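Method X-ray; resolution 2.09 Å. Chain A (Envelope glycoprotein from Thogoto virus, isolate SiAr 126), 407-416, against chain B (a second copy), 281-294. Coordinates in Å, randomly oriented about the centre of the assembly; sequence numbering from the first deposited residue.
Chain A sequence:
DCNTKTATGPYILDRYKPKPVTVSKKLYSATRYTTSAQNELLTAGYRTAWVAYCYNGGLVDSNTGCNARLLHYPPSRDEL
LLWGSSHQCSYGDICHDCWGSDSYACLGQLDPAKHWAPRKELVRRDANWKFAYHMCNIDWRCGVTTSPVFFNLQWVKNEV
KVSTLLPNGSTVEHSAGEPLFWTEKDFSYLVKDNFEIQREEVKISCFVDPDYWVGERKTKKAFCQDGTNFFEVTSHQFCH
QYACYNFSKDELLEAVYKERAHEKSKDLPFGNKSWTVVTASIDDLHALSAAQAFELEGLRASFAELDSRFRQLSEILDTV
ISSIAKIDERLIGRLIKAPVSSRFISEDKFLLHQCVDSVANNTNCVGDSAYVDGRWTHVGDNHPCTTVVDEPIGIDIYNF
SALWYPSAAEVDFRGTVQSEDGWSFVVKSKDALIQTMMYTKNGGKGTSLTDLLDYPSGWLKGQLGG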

# COMPACT_ATOMS: atom_id res chain seq x y z
N SER A 407 -13.08 9.70 14.48
CA SER A 407 -12.17 10.80 14.22
C SER A 407 -11.08 10.31 13.28
O SER A 407 -10.73 9.13 13.28
CB SER A 407 -11.56 11.32 15.53
OG SER A 407 -11.03 12.62 15.35
N ALA A 408 -10.57 11.24 12.47
CA ALA A 408 -9.46 10.95 11.56
C ALA A 408 -8.38 10.16 12.29
O ALA A 408 -7.96 10.54 13.39
CB ALA A 408 -8.88 12.24 10.97
N ALA A 409 -8.00 9.03 11.71
CA ALA A 409 -7.02 8.10 12.27
C ALA A 409 -5.74 8.20 11.44
O ALA A 409 -5.53 7.43 10.50
CB ALA A 409 -7.58 6.68 12.28
N GLU A 410 -4.89 9.16 11.77
CA GLU A 410 -3.73 9.50 10.94
C GLU A 410 -2.57 8.59 11.31
O GLU A 410 -1.76 8.90 12.19
CB GLU A 410 -3.40 10.98 11.09
CG GLU A 410 -4.64 11.85 11.27
CD GLU A 410 -4.55 13.19 10.56
OE1 GLU A 410 -4.39 13.20 9.32
OE2 GLU A 410 -4.64 14.23 11.24
N VAL A 411 -2.49 7.45 10.63
CA VAL A 411 -1.46 6.45 10.89
C VAL A 411 -0.16 6.84 10.17
O VAL A 411 -0.19 7.35 9.05
CB VAL A 411 -1.96 5.06 10.43
CG1 VAL A 411 -0.89 3.99 10.58
CG2 VAL A 411 -3.21 4.69 11.22
N ASP A 412 0.97 6.62 10.82
CA ASP A 412 2.28 6.87 10.22
C ASP A 412 2.77 5.65 9.43
O ASP A 412 2.80 4.54 9.96
CB ASP A 412 3.31 7.23 11.28
CG ASP A 412 3.10 8.61 11.87
OD1 ASP A 412 2.64 9.52 11.13
OD2 ASP A 412 3.39 8.80 13.07
N PHE A 413 3.18 5.86 8.19
CA PHE A 413 3.74 4.78 7.39
C PHE A 413 5.27 4.84 7.34
O PHE A 413 5.87 5.92 7.31
CB PHE A 413 3.17 4.81 5.98
CG PHE A 413 1.69 4.93 5.95
CD1 PHE A 413 0.90 3.96 6.55
CD2 PHE A 413 1.08 6.03 5.39
CE1 PHE A 413 -0.49 4.07 6.56
CE2 PHE A 413 -0.32 6.16 5.39
CZ PHE A 413 -1.09 5.17 5.98
N ARG A 414 5.89 3.66 7.31
CA ARG A 414 7.33 3.55 7.45
C ARG A 414 8.07 3.14 6.17
O ARG A 414 9.26 3.43 6.07
CB ARG A 414 7.69 2.57 8.58
CG ARG A 414 7.13 3.00 9.96
CD ARG A 414 7.69 2.16 11.12
NE ARG A 414 7.35 0.75 11.00
CZ ARG A 414 7.65 -0.17 11.91
NH1 ARG A 414 8.31 0.16 13.01
NH2 ARG A 414 7.29 -1.44 11.74
N GLY A 415 7.41 2.50 5.21
CA GLY A 415 8.08 2.03 4.01
C GLY A 415 8.79 0.70 4.24
O GLY A 415 9.01 0.26 5.36
N THR A 416 9.15 0.05 3.13
CA THR A 416 9.94 -1.18 3.26
C THR A 416 11.34 -0.86 3.80
O THR A 416 11.90 0.21 3.56
CB THR A 416 10.07 -1.90 1.92
OG1 THR A 416 10.71 -1.04 0.98
CG2 THR A 416 8.69 -2.37 1.39
N SER B 281 3.11 3.16 -3.59
CA SER B 281 3.98 4.13 -2.94
C SER B 281 3.38 4.57 -1.61
O SER B 281 2.18 4.36 -1.35
CB SER B 281 4.22 5.34 -3.84
OG SER B 281 3.05 6.12 -3.92
N ILE B 282 4.22 5.17 -0.77
CA ILE B 282 3.72 5.81 0.45
C ILE B 282 2.78 6.94 0.09
O ILE B 282 1.75 7.14 0.75
CB ILE B 282 4.87 6.31 1.34
CG1 ILE B 282 5.71 5.15 1.86
CG2 ILE B 282 4.35 7.16 2.51
CD1 ILE B 282 4.98 4.16 2.69
N ASP B 283 3.08 7.66 -0.99
CA ASP B 283 2.14 8.67 -1.48
C ASP B 283 0.76 8.08 -1.74
O ASP B 283 -0.25 8.72 -1.45
CB ASP B 283 2.66 9.32 -2.76
CG ASP B 283 1.89 10.59 -3.10
OD1 ASP B 283 1.96 11.53 -2.30
OD2 ASP B 283 1.22 10.64 -4.15
N ASP B 284 0.68 6.89 -2.35
CA ASP B 284 -0.62 6.26 -2.58
C ASP B 284 -1.32 5.94 -1.27
O ASP B 284 -2.55 6.05 -1.17
CB ASP B 284 -0.47 4.97 -3.38
CG ASP B 284 -0.13 5.21 -4.82
OD1 ASP B 284 -0.63 6.19 -5.40
OD2 ASP B 284 0.63 4.42 -5.39
N LEU B 285 -0.57 5.48 -0.27
CA LEU B 285 -1.15 5.20 1.03
C LEU B 285 -1.69 6.46 1.68
O LEU B 285 -2.77 6.44 2.29
CB LEU B 285 -0.12 4.53 1.94
CG LEU B 285 -0.32 3.03 2.15
CD1 LEU B 285 -0.17 2.33 0.83
CD2 LEU B 285 0.65 2.48 3.18
N HIS B 286 -0.95 7.57 1.59
CA HIS B 286 -1.40 8.84 2.17
C HIS B 286 -2.72 9.28 1.55
O HIS B 286 -3.59 9.83 2.24
CB HIS B 286 -0.35 9.94 1.97
CG HIS B 286 0.85 9.83 2.86
ND1 HIS B 286 2.06 10.43 2.56
CD2 HIS B 286 1.03 9.22 4.06
CE1 HIS B 286 2.93 10.18 3.51
NE2 HIS B 286 2.34 9.44 4.44
N ALA B 287 -2.89 9.07 0.24
CA ALA B 287 -4.11 9.48 -0.43
C ALA B 287 -5.32 8.67 0.04
O ALA B 287 -6.41 9.22 0.24
CB ALA B 287 -3.94 9.36 -1.95
N LEU B 288 -5.14 7.36 0.21
CA LEU B 288 -6.22 6.55 0.77
C LEU B 288 -6.50 6.96 2.21
O LEU B 288 -7.67 7.09 2.63
CB LEU B 288 -5.86 5.06 0.69
CG LEU B 288 -6.89 4.04 1.22
CD1 LEU B 288 -8.20 4.05 0.42
CD2 LEU B 288 -6.31 2.63 1.24
N SER B 289 -5.44 7.17 2.98
CA SER B 289 -5.56 7.63 4.36
C SER B 289 -6.33 8.95 4.45
O SER B 289 -7.20 9.12 5.32
CB SER B 289 -4.16 7.76 4.96
OG SER B 289 -4.21 7.82 6.37
N ALA B 290 -6.05 9.89 3.53
CA ALA B 290 -6.75 11.17 3.55
C ALA B 290 -8.25 11.00 3.32
O ALA B 290 -9.06 11.74 3.90
CB ALA B 290 -6.17 12.12 2.50
N ALA B 291 -8.63 10.05 2.46
CA ALA B 291 -10.04 9.78 2.19
C ALA B 291 -10.73 9.22 3.43
O ALA B 291 -11.84 9.64 3.79
CB ALA B 291 -10.16 8.81 1.01
N GLN B 292 -10.09 8.23 4.08
CA GLN B 292 -10.56 7.73 5.37
C GLN B 292 -10.78 8.87 6.36
O GLN B 292 -11.83 8.94 7.02
CB GLN B 292 -9.56 6.72 5.92
CG GLN B 292 -9.98 6.03 7.22
CD GLN B 292 -8.88 5.15 7.83
OE1 GLN B 292 -8.98 3.92 7.83
NE2 GLN B 292 -7.83 5.78 8.38
N ALA B 293 -9.81 9.78 6.46
CA ALA B 293 -9.92 10.88 7.42
C ALA B 293 -11.11 11.77 7.12
O ALA B 293 -11.82 12.22 8.03
CB ALA B 293 -8.63 11.71 7.44
N PHE B 294 -11.32 12.09 5.84
CA PHE B 294 -12.43 12.97 5.48
C PHE B 294 -13.75 12.30 5.83
O PHE B 294 -14.64 12.94 6.41
CB PHE B 294 -12.37 13.32 3.99
CG PHE B 294 -13.56 14.09 3.53
CD1 PHE B 294 -13.59 15.48 3.65
CD2 PHE B 294 -14.67 13.45 2.99
CE1 PHE B 294 -14.71 16.20 3.25
CE2 PHE B 294 -15.79 14.18 2.58
CZ PHE B 294 -15.80 15.55 2.71
O HOH W 1 -8.00 8.32 8.85

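The 407-416 stretch of chain A, which has no regular secondary structure, lies along the helix that begins at I282(B), and the two together bury 451 Å². No direct hydrogen bond crosses between them; the contact rests on apolar packing, an aromatic pair and a bridging water.

F413(A) dominates the apolar contact, with 119 Å² covered by the helix. Its CA-to-CB bond points toward chain B, and chi1 in the m well sets the ring among residues from successive turns. L285(B) CD2 sits over one ring face, 3.8 Å from the centroid and 16° off the normal, a CH-pi contact that a branched aliphatic side chain supplies well. I282(B), one turn earlier, places CD1 3.8 Å from F413(A) CB. The same CD1 lies 3.9 Å from G415(A) N, so the isoleucine spans two residues of the loop. Glycine suits this position on backbone grounds: at phi/psi 81/165, a CB would jam against the carbonyl O of R414(A).

The aromatic pair is formed by F413(A) and H286(B). Their rings meet rim to rim, centroids 5.6 Å apart and planes at 36°, with F413(A) CD2 3.5 Å from H286(B) CD2. H286(B) NE2 is hydrogen-bonded elsewhere in the structure.

At the other end, A408(A) CB meets A293(B) CB at 3.6 Å. These small side chains let the backbones come close, with A408(A) CA 4.2 Å from A293(B) CA.

The polar link is water 1, which accepts from both A409(A) N (2.9 Å) and Q292(B) NE2 (2.6 Å). The CA-to-CB bond of Q292(B) points sideways to the chain A stretch, but its extended chain, t at chi1 and chi2, carries the amide to the loop, where NE2 also lies 3.5 Å from A409(A) O. The water thus satisfies a buried backbone NH that finds no direct acceptor on the helix.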